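PDB 6SCE: uncharacterized protein from Thermus thermophilus HB8, which probably cleaves DNA as a CRISPR type III defence nuclease that is switched on when cyclic oligoadenylate binds to it. Local coordinates for residues A[17-22]-A[108-113]; A[327-332]-A[343-348]; A[573-576]-A[582-585]. All blocks are in the same frame, centred on the assembly; numbering follows the deposited sequence.

Interaction 1. Residues A[17-22]-A[108-113]. With nucleotides of chain B.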
# COMPACT_ATOMS: atom_id res chain seq x y z
N ALA A 17 -7.36 -16.69 -6.68
CA ALA A 17 -7.79 -18.03 -6.23
C ALA A 17 -8.62 -18.69 -7.33
O ALA A 17 -8.47 -19.89 -7.64
CB ALA A 17 -8.60 -17.91 -4.95
N TYR A 18 -9.52 -17.91 -7.91
CA TYR A 18 -10.34 -18.39 -9.02
C TYR A 18 -9.51 -18.67 -10.26
O TYR A 18 -9.64 -19.76 -10.87
CB TYR A 18 -11.48 -17.43 -9.31
CG TYR A 18 -12.35 -17.86 -10.46
CD1 TYR A 18 -12.90 -19.14 -10.51
CD2 TYR A 18 -12.64 -16.98 -11.49
CE1 TYR A 18 -13.72 -19.52 -11.57
CE2 TYR A 18 -13.45 -17.35 -12.54
CZ TYR A 18 -13.98 -18.63 -12.58
OH TYR A 18 -14.79 -18.99 -13.65
N LEU A 19 -8.61 -17.77 -10.60
CA LEU A 19 -7.72 -18.02 -11.70
C LEU A 19 -6.95 -19.33 -11.54
O LEU A 19 -6.83 -20.11 -12.51
CB LEU A 19 -6.77 -16.83 -11.88
CG LEU A 19 -5.75 -16.93 -12.99
CD1 LEU A 19 -6.43 -17.12 -14.35
CD2 LEU A 19 -4.86 -15.69 -13.00
N GLY A 20 -6.43 -19.61 -10.33
CA GLY A 20 -5.68 -20.84 -10.09
C GLY A 20 -6.55 -22.07 -10.28
O GLY A 20 -6.09 -23.06 -10.86
N LEU A 21 -7.82 -21.99 -9.87
CA LEU A 21 -8.77 -23.07 -10.11
C LEU A 21 -8.96 -23.31 -11.63
O LEU A 21 -8.93 -24.46 -12.08
CB LEU A 21 -10.10 -22.81 -9.42
CG LEU A 21 -11.14 -23.92 -9.58
CD1 LEU A 21 -10.67 -25.30 -9.12
CD2 LEU A 21 -12.43 -23.54 -8.86
N LYS A 22 -9.09 -22.24 -12.41
CA LYS A 22 -9.24 -22.37 -13.87
C LYS A 22 -8.01 -23.05 -14.46
O LYS A 22 -8.14 -23.87 -15.36
CB LYS A 22 -9.51 -21.01 -14.54
CG LYS A 22 -10.83 -20.39 -14.11
CD LYS A 22 -11.07 -19.07 -14.84
CE LYS A 22 -11.53 -19.27 -16.28
NZ LYS A 22 -11.44 -18.00 -17.06
N PHE A 108 2.29 -23.83 -7.43
CA PHE A 108 2.36 -22.76 -8.39
C PHE A 108 1.85 -21.43 -7.81
O PHE A 108 1.32 -21.39 -6.71
CB PHE A 108 1.58 -23.14 -9.65
CG PHE A 108 0.08 -23.14 -9.51
CD1 PHE A 108 -0.58 -24.17 -8.87
CD2 PHE A 108 -0.67 -22.14 -10.11
CE1 PHE A 108 -1.95 -24.18 -8.75
CE2 PHE A 108 -2.05 -22.14 -10.01
CZ PHE A 108 -2.70 -23.18 -9.35
N LEU A 109 2.08 -20.38 -8.57
CA LEU A 109 1.61 -19.01 -8.28
C LEU A 109 0.92 -18.53 -9.54
O LEU A 109 1.22 -19.02 -10.63
CB LEU A 109 2.81 -18.06 -8.13
CG LEU A 109 3.93 -18.40 -7.20
CD1 LEU A 109 5.02 -17.35 -7.25
CD2 LEU A 109 3.30 -18.48 -5.81
N VAL A 110 0.06 -17.53 -9.41
CA VAL A 110 -0.46 -16.80 -10.56
C VAL A 110 -0.03 -15.35 -10.40
O VAL A 110 -0.20 -14.73 -9.35
CB VAL A 110 -1.98 -16.95 -10.73
CG1 VAL A 110 -2.31 -18.39 -11.04
CG2 VAL A 110 -2.78 -16.51 -9.49
N GLU A 111 0.59 -14.81 -11.45
CA GLU A 111 1.29 -13.55 -11.38
C GLU A 111 0.75 -12.62 -12.45
O GLU A 111 0.94 -12.85 -13.64
CB GLU A 111 2.78 -13.88 -11.53
CG GLU A 111 3.67 -12.76 -12.01
CD GLU A 111 3.46 -11.47 -11.27
OE1 GLU A 111 3.42 -11.51 -9.98
OE2 GLU A 111 3.38 -10.44 -12.02
N GLY A 112 0.04 -11.57 -12.03
CA GLY A 112 -0.60 -10.64 -12.96
C GLY A 112 -0.29 -9.20 -12.70
O GLY A 112 -1.17 -8.32 -12.88
N HIS A 113 0.94 -8.92 -12.32
CA HIS A 113 1.28 -7.61 -11.87
C HIS A 113 1.93 -6.71 -12.92
O HIS A 113 2.30 -5.60 -12.60
CB HIS A 113 2.15 -7.73 -10.63
CG HIS A 113 1.43 -8.28 -9.44
ND1 HIS A 113 1.60 -9.57 -9.00
CD2 HIS A 113 0.54 -7.70 -8.60
CE1 HIS A 113 0.84 -9.77 -7.93
NE2 HIS A 113 0.20 -8.65 -7.67
P A B 3 1.08 -10.68 -4.29
OP1 A B 3 1.76 -11.76 -5.13
OP2 A B 3 0.70 -11.16 -2.92
O5' A B 3 2.03 -9.42 -4.21
C5' A B 3 1.60 -8.13 -3.75
C4' A B 3 2.82 -7.25 -3.71
O4' A B 3 3.34 -7.06 -5.05
C3' A B 3 2.60 -5.85 -3.13
O3' A B 3 3.62 -5.64 -2.17
C2' A B 3 2.77 -4.94 -4.36
O2' A B 3 3.22 -3.64 -4.06
C1' A B 3 3.79 -5.73 -5.17
N9 A B 3 3.81 -5.40 -6.58
C8 A B 3 2.72 -5.33 -7.41
N7 A B 3 3.06 -5.04 -8.65
C5 A B 3 4.44 -4.97 -8.63
C6 A B 3 5.39 -4.71 -9.63
N6 A B 3 5.06 -4.52 -10.91
N1 A B 3 6.70 -4.74 -9.27
C2 A B 3 7.01 -4.97 -7.99
N3 A B 3 6.21 -5.22 -6.95
C4 A B 3 4.92 -5.20 -7.35
P A B 2 -4.71 -11.35 -1.65
OP1 A B 2 -5.83 -10.35 -1.67
OP2 A B 2 -4.97 -12.83 -1.65
O5' A B 2 -3.77 -11.03 -2.91
C5' A B 2 -2.75 -11.99 -3.26
C4' A B 2 -2.03 -11.51 -4.50
O4' A B 2 -2.96 -11.54 -5.61
C3' A B 2 -1.46 -10.10 -4.44
O3' A B 2 -0.17 -10.03 -5.04
C2' A B 2 -2.46 -9.29 -5.27
O2' A B 2 -1.85 -8.18 -5.90
C1' A B 2 -2.87 -10.32 -6.31
N9 A B 2 -4.13 -10.05 -6.98
C8 A B 2 -5.15 -9.23 -6.55
N7 A B 2 -6.12 -9.14 -7.43
C5 A B 2 -5.72 -9.93 -8.49
C6 A B 2 -6.31 -10.23 -9.73
N6 A B 2 -7.45 -9.69 -10.16
N1 A B 2 -5.65 -11.09 -10.54
C2 A B 2 -4.45 -11.54 -10.15
N3 A B 2 -3.79 -11.32 -9.01
C4 A B 2 -4.48 -10.49 -8.23
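His113 NE2 lies 2.7 Å from O2' of nucleotide A2 of chain B, the shortest polar bond here, and either atom could be the donor. On the other side of the imidazole, ND1 gives a nearly straight bond (173°) in the plane of the ring, reaching Glu111 OE1 on its syn side but tilted from the carboxylate plane. Glu111 OE2 takes the backbone N-H of His113 from above the carboxylate plane. His113 CG sits beside the backbone N (chi1 -68°), which keeps ND1 and that N-H close enough to share the carboxylate. With ring and main chain both tied, the imidazole is fixed in rotation, and one face meets O4' of A3 of chain B. A histidine suits this place because its two nitrogens can serve ribose and acid at once. The strand that ends at this site is backed by helix 15-28. Leu19 CD2 rests on Val110 CB at 3.9 Å, the side chains sliding past each other in opposite directions. Phe108 points its CZ edge at Gly20 O, 3.7 Å away. Gly20 fits because a CB there would come 3.4 Å from Phe108 CZ. This helix-on-sheet contact is consistent with the Rossmann-like CARF fold, which in this family senses cyclic oligoadenylate. Strand 105-111 runs between strands 81-84 and 120-125, helix 15-28 packs on helix 44-59 through Tyr18 and Leu21, and Leu109 reaches helix 384-393.

Interaction 2. Residues A[327-332]-A[343-348]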
# COMPACT_ATOMS: atom_id res chain seq x y z
N SER A 327 11.02 4.69 -9.41
CA SER A 327 10.98 5.83 -8.47
C SER A 327 11.17 5.36 -7.03
O SER A 327 11.98 5.89 -6.28
CB SER A 327 9.65 6.58 -8.55
OG SER A 327 9.48 7.14 -9.83
N ARG A 328 10.42 4.34 -6.65
CA ARG A 328 10.54 3.82 -5.28
C ARG A 328 11.94 3.28 -4.99
O ARG A 328 12.46 3.44 -3.87
CB ARG A 328 9.46 2.79 -4.98
CG ARG A 328 8.04 3.36 -5.09
CD ARG A 328 7.81 4.40 -4.01
NE ARG A 328 7.93 3.79 -2.69
CZ ARG A 328 6.92 3.22 -2.03
NH1 ARG A 328 5.69 3.21 -2.54
NH2 ARG A 328 7.16 2.64 -0.85
N LEU A 329 12.55 2.63 -5.97
CA LEU A 329 13.90 2.14 -5.81
C LEU A 329 14.85 3.32 -5.61
O LEU A 329 15.72 3.28 -4.73
CB LEU A 329 14.33 1.30 -7.01
CG LEU A 329 15.74 0.73 -7.00
CD1 LEU A 329 15.91 -0.22 -5.84
CD2 LEU A 329 16.02 0.01 -8.31
N ARG A 330 14.68 4.36 -6.42
CA ARG A 330 15.53 5.56 -6.32
C ARG A 330 15.47 6.16 -4.90
O ARG A 330 16.49 6.50 -4.28
CB ARG A 330 15.09 6.60 -7.36
CG ARG A 330 15.86 7.91 -7.35
CD ARG A 330 15.25 8.88 -8.37
NE ARG A 330 16.00 10.14 -8.45
CZ ARG A 330 15.63 11.20 -9.19
NH1 ARG A 330 14.52 11.17 -9.92
NH2 ARG A 330 16.37 12.30 -9.19
N TRP A 331 14.27 6.28 -4.35
CA TRP A 331 14.08 6.87 -3.01
C TRP A 331 14.63 5.98 -1.91
O TRP A 331 15.17 6.46 -0.93
CB TRP A 331 12.61 7.18 -2.75
CG TRP A 331 12.07 8.11 -3.78
CD1 TRP A 331 12.74 9.13 -4.37
CD2 TRP A 331 10.78 8.08 -4.38
NE1 TRP A 331 11.95 9.75 -5.29
CE2 TRP A 331 10.73 9.13 -5.31
CE3 TRP A 331 9.65 7.28 -4.21
CZ2 TRP A 331 9.60 9.40 -6.07
CZ3 TRP A 331 8.52 7.55 -4.98
CH2 TRP A 331 8.51 8.59 -5.88
N ALA A 332 14.50 4.67 -2.10
CA ALA A 332 15.05 3.72 -1.12
C ALA A 332 16.57 3.81 -1.13
O ALA A 332 17.21 3.84 -0.07
CB ALA A 332 14.61 2.30 -1.43
N VAL A 343 24.67 0.77 -0.92
CA VAL A 343 23.50 0.27 -1.64
C VAL A 343 23.89 -0.41 -2.96
O VAL A 343 24.64 0.15 -3.75
CB VAL A 343 22.53 1.39 -1.97
CG1 VAL A 343 21.35 0.84 -2.76
CG2 VAL A 343 22.07 2.06 -0.70
N HIS A 344 23.36 -1.60 -3.19
CA HIS A 344 23.43 -2.26 -4.48
C HIS A 344 22.00 -2.49 -4.93
O HIS A 344 21.15 -2.92 -4.14
CB HIS A 344 24.14 -3.57 -4.34
CG HIS A 344 25.42 -3.49 -3.59
ND1 HIS A 344 26.58 -2.96 -4.14
CD2 HIS A 344 25.75 -3.89 -2.34
CE1 HIS A 344 27.55 -3.03 -3.25
NE2 HIS A 344 27.08 -3.60 -2.16
N ARG A 345 21.73 -2.23 -6.20
CA ARG A 345 20.39 -2.32 -6.73
C ARG A 345 20.48 -2.98 -8.05
O ARG A 345 21.49 -2.87 -8.73
CB ARG A 345 19.79 -0.94 -6.91
CG ARG A 345 20.72 0.06 -7.59
CD ARG A 345 20.06 1.43 -7.70
NE ARG A 345 19.23 1.49 -8.89
CZ ARG A 345 18.50 2.54 -9.26
NH1 ARG A 345 18.46 3.66 -8.52
NH2 ARG A 345 17.77 2.46 -10.37
N SER A 346 19.41 -3.65 -8.44
CA SER A 346 19.28 -4.13 -9.79
C SER A 346 17.82 -4.20 -10.16
O SER A 346 16.96 -4.35 -9.28
CB SER A 346 19.94 -5.51 -9.94
OG SER A 346 20.06 -5.86 -11.32
N PHE A 347 17.53 -4.08 -11.46
CA PHE A 347 16.19 -4.31 -11.99
C PHE A 347 15.97 -5.74 -12.43
O PHE A 347 16.83 -6.36 -13.13
CB PHE A 347 15.89 -3.37 -13.16
CG PHE A 347 15.73 -1.94 -12.78
CD1 PHE A 347 14.67 -1.53 -11.99
CD2 PHE A 347 16.65 -0.99 -13.22
CE1 PHE A 347 14.51 -0.19 -11.65
CE2 PHE A 347 16.50 0.35 -12.89
CZ PHE A 347 15.43 0.75 -12.09
N LEU A 348 14.79 -6.26 -12.10
CA LEU A 348 14.27 -7.51 -12.67
C LEU A 348 13.62 -7.22 -14.01
O LEU A 348 13.20 -6.09 -14.24
CB LEU A 348 13.23 -8.15 -11.75
CG LEU A 348 13.68 -8.35 -10.31
CD1 LEU A 348 12.50 -8.92 -9.52
CD2 LEU A 348 14.92 -9.25 -10.19
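Leu329 on helix 326-338 meets strand 342-347 at Arg345 and Phe347, and the strand is approached from its start at Val343. Val343 points toward the helix but packs further along it, on Phe336 and Arg337, as a branched apolar residue can between a helix and a sheet. His344 then turns its ring to Tyr318 and NE2 to Glu316, both on the neighbouring strand 316-321. On the strand, Arg345 makes the broadest contact with Leu329. Its CG sits between the backbone N and the carbonyl carbon (chi1 47°), and a bend at chi3 (-85°) brings the guanidinium across the Leu329 side chain, whose CD2 stands over one face, displaced toward the rim of the group. That methyl is 3.6 Å from Arg345 NE, and the NH1 of this flat cation is drawn to Glu333 in a salt bridge. An arginine suits this partly exposed place, because its long chain packs while its end stays charged. An alanine in place of Arg345 would probably leave Glu333 without its cationic mate and open a gap beside Leu329. Here the chain completes the beta-alpha-beta unit of strand 316-321, helix 326-338 and strand 342-347, and the axes of segments 327-332 and 343-347 approach to 10.2 Å and run nearly antiparallel (172°). The 3-2-1-4 strand order is Rossmann-like. Ser346 points away from the helix, touching Leu320, and a small polar side chain fits there. Phe347 swings its ring back toward the helix, its CE1 lying 3.7 Å from Leu329 CD2, while CE2 meets the edge of the Arg345 guanidinium in plane. Leucine serves both neighbours, since one methyl touches cation and aromatic ring together. Leu348 leaves the strand and packs on Val357 and Leu360 of helix 354-370.

Interaction 3. Residues A[573-576]-A[582-585]. With nucleotides of chain B.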
# COMPACT_ATOMS: atom_id res chain seq x y z
N GLU A 573 -7.19 9.20 1.38
CA GLU A 573 -6.37 8.75 0.25
C GLU A 573 -4.91 9.10 0.47
O GLU A 573 -4.02 8.34 0.07
CB GLU A 573 -6.87 9.35 -1.07
CG GLU A 573 -8.33 9.04 -1.39
CD GLU A 573 -8.61 7.57 -1.56
OE1 GLU A 573 -7.68 6.79 -1.84
OE2 GLU A 573 -9.79 7.18 -1.40
N LEU A 574 -4.65 10.27 1.05
CA LEU A 574 -3.27 10.66 1.38
C LEU A 574 -2.69 9.66 2.38
O LEU A 574 -1.56 9.21 2.24
CB LEU A 574 -3.21 12.08 1.98
CG LEU A 574 -1.87 12.49 2.59
CD1 LEU A 574 -0.85 12.68 1.47
CD2 LEU A 574 -2.01 13.72 3.48
N VAL A 575 -3.48 9.34 3.40
CA VAL A 575 -3.04 8.40 4.43
C VAL A 575 -2.71 7.05 3.78
O VAL A 575 -1.63 6.50 4.01
CB VAL A 575 -4.11 8.27 5.53
CG1 VAL A 575 -3.83 7.07 6.46
CG2 VAL A 575 -4.17 9.56 6.35
N ARG A 576 -3.63 6.55 2.95
CA ARG A 576 -3.46 5.27 2.29
C ARG A 576 -2.23 5.24 1.39
O ARG A 576 -1.40 4.34 1.48
CB ARG A 576 -4.70 4.88 1.47
CG ARG A 576 -4.54 3.58 0.67
CD ARG A 576 -5.83 3.14 -0.02
NE ARG A 576 -6.22 4.02 -1.13
CZ ARG A 576 -5.88 3.86 -2.42
NH1 ARG A 576 -5.14 2.84 -2.83
NH2 ARG A 576 -6.30 4.75 -3.32
N GLU A 582 -1.16 0.49 6.55
CA GLU A 582 -1.47 0.45 7.97
C GLU A 582 -1.55 1.87 8.55
O GLU A 582 -1.71 2.03 9.75
CB GLU A 582 -0.48 -0.41 8.73
CG GLU A 582 -0.54 -1.89 8.34
CD GLU A 582 -1.94 -2.43 8.42
OE1 GLU A 582 -2.60 -2.20 9.47
OE2 GLU A 582 -2.42 -3.02 7.43
N ALA A 583 -1.42 2.89 7.69
CA ALA A 583 -1.37 4.26 8.18
C ALA A 583 -2.78 4.73 8.58
O ALA A 583 -3.79 4.19 8.12
CB ALA A 583 -0.77 5.18 7.12
N ARG A 584 -2.83 5.75 9.43
CA ARG A 584 -4.11 6.31 9.83
C ARG A 584 -4.04 7.82 9.84
O ARG A 584 -2.96 8.40 9.81
CB ARG A 584 -4.51 5.83 11.23
CG ARG A 584 -4.58 4.32 11.41
CD ARG A 584 -5.74 3.70 10.66
NE ARG A 584 -5.71 2.24 10.81
CZ ARG A 584 -6.19 1.56 11.86
NH1 ARG A 584 -6.80 2.19 12.87
NH2 ARG A 584 -6.06 0.23 11.90
N GLY A 585 -5.21 8.45 9.89
CA GLY A 585 -5.29 9.90 9.98
C GLY A 585 -6.00 10.25 11.28
O GLY A 585 -7.04 9.68 11.57
P A B 4 3.40 -4.73 -0.87
OP1 A B 4 1.99 -4.26 -0.80
OP2 A B 4 4.52 -3.73 -0.74
O5' A B 4 3.59 -5.89 0.22
C5' A B 4 3.71 -5.51 1.59
C4' A B 4 3.22 -6.66 2.44
O4' A B 4 3.62 -6.45 3.83
C3' A B 4 1.70 -6.78 2.46
O3' A B 4 1.21 -8.12 2.57
C2' A B 4 1.35 -6.02 3.74
O2' A B 4 0.07 -6.33 4.23
C1' A B 4 2.48 -6.51 4.64
N9 A B 4 2.68 -5.74 5.85
C8 A B 4 2.75 -6.27 7.11
N7 A B 4 2.88 -5.37 8.05
C5 A B 4 2.85 -4.15 7.37
C6 A B 4 2.93 -2.81 7.81
N6 A B 4 3.03 -2.44 9.09
N1 A B 4 2.84 -1.84 6.86
C2 A B 4 2.71 -2.21 5.58
N3 A B 4 2.65 -3.44 5.05
C4 A B 4 2.72 -4.37 6.00
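Helix 561-579 comes close to the start of strand 584-592, the CA atoms of Val575 and Ala583 standing 5.8 Å apart. Val575 points both methyls at residues 583-585, where the strand begins: CG1, anti to the backbone N (chi1 167°), lies 3.3 Å from Ala583 C, and CG2 lies 3.8 Å from Gly585 CA. Small residues suit the facing side. Ala583 sets its CB beside Val575 O at 3.5 Å, and a CB on Gly585 would come within 3.2 Å of Val575 CG2. The contact closes the beta-alpha-beta unit of strand 551-558, helix 561-579 and strand 584-592, in a mixed sheet whose sequence and topology are consistent with the nuclease domain of the PD-(D/E)XK type. Turned away from residues 582-585, Arg576 grips Glu573 side-on, NE and NH2 both meeting OE1, in a salt bridge whose NH2 bond is 2.9 Å long. Ser213 OG is a further partner of Arg576 NH2. Glu582 turns away from the helix, and its CG lies over the adenine face of A4 of chain B, about 3.5 Å above the plane and 3.6 Å from C6, while its carboxylate pairs with Arg634. Arg584, also turned away, reaches Asn630 O with its guanidinium.

In the fold
The three contacts follow one another along the chain, each closing before the next opens, and each sets a helix against a strand of a different sheet. Their centres lie about 27 Å (interactions 1 and 2), 29 Å (1 and 3) and 24 Å (2 and 3) apart, and none touches another. Interactions 1 and 2 belong to the two Rossmann-like sheets, probably the paired CARF-type units of one chain; interaction 3 lies in the sheet of the probable nuclease domain. The bound oligoadenylate lies between them, touching His113 and Glu582 directly and passing about 7 Å from interaction 2 at nearest atoms. Ligand binding could therefore be felt by both kinds of domain.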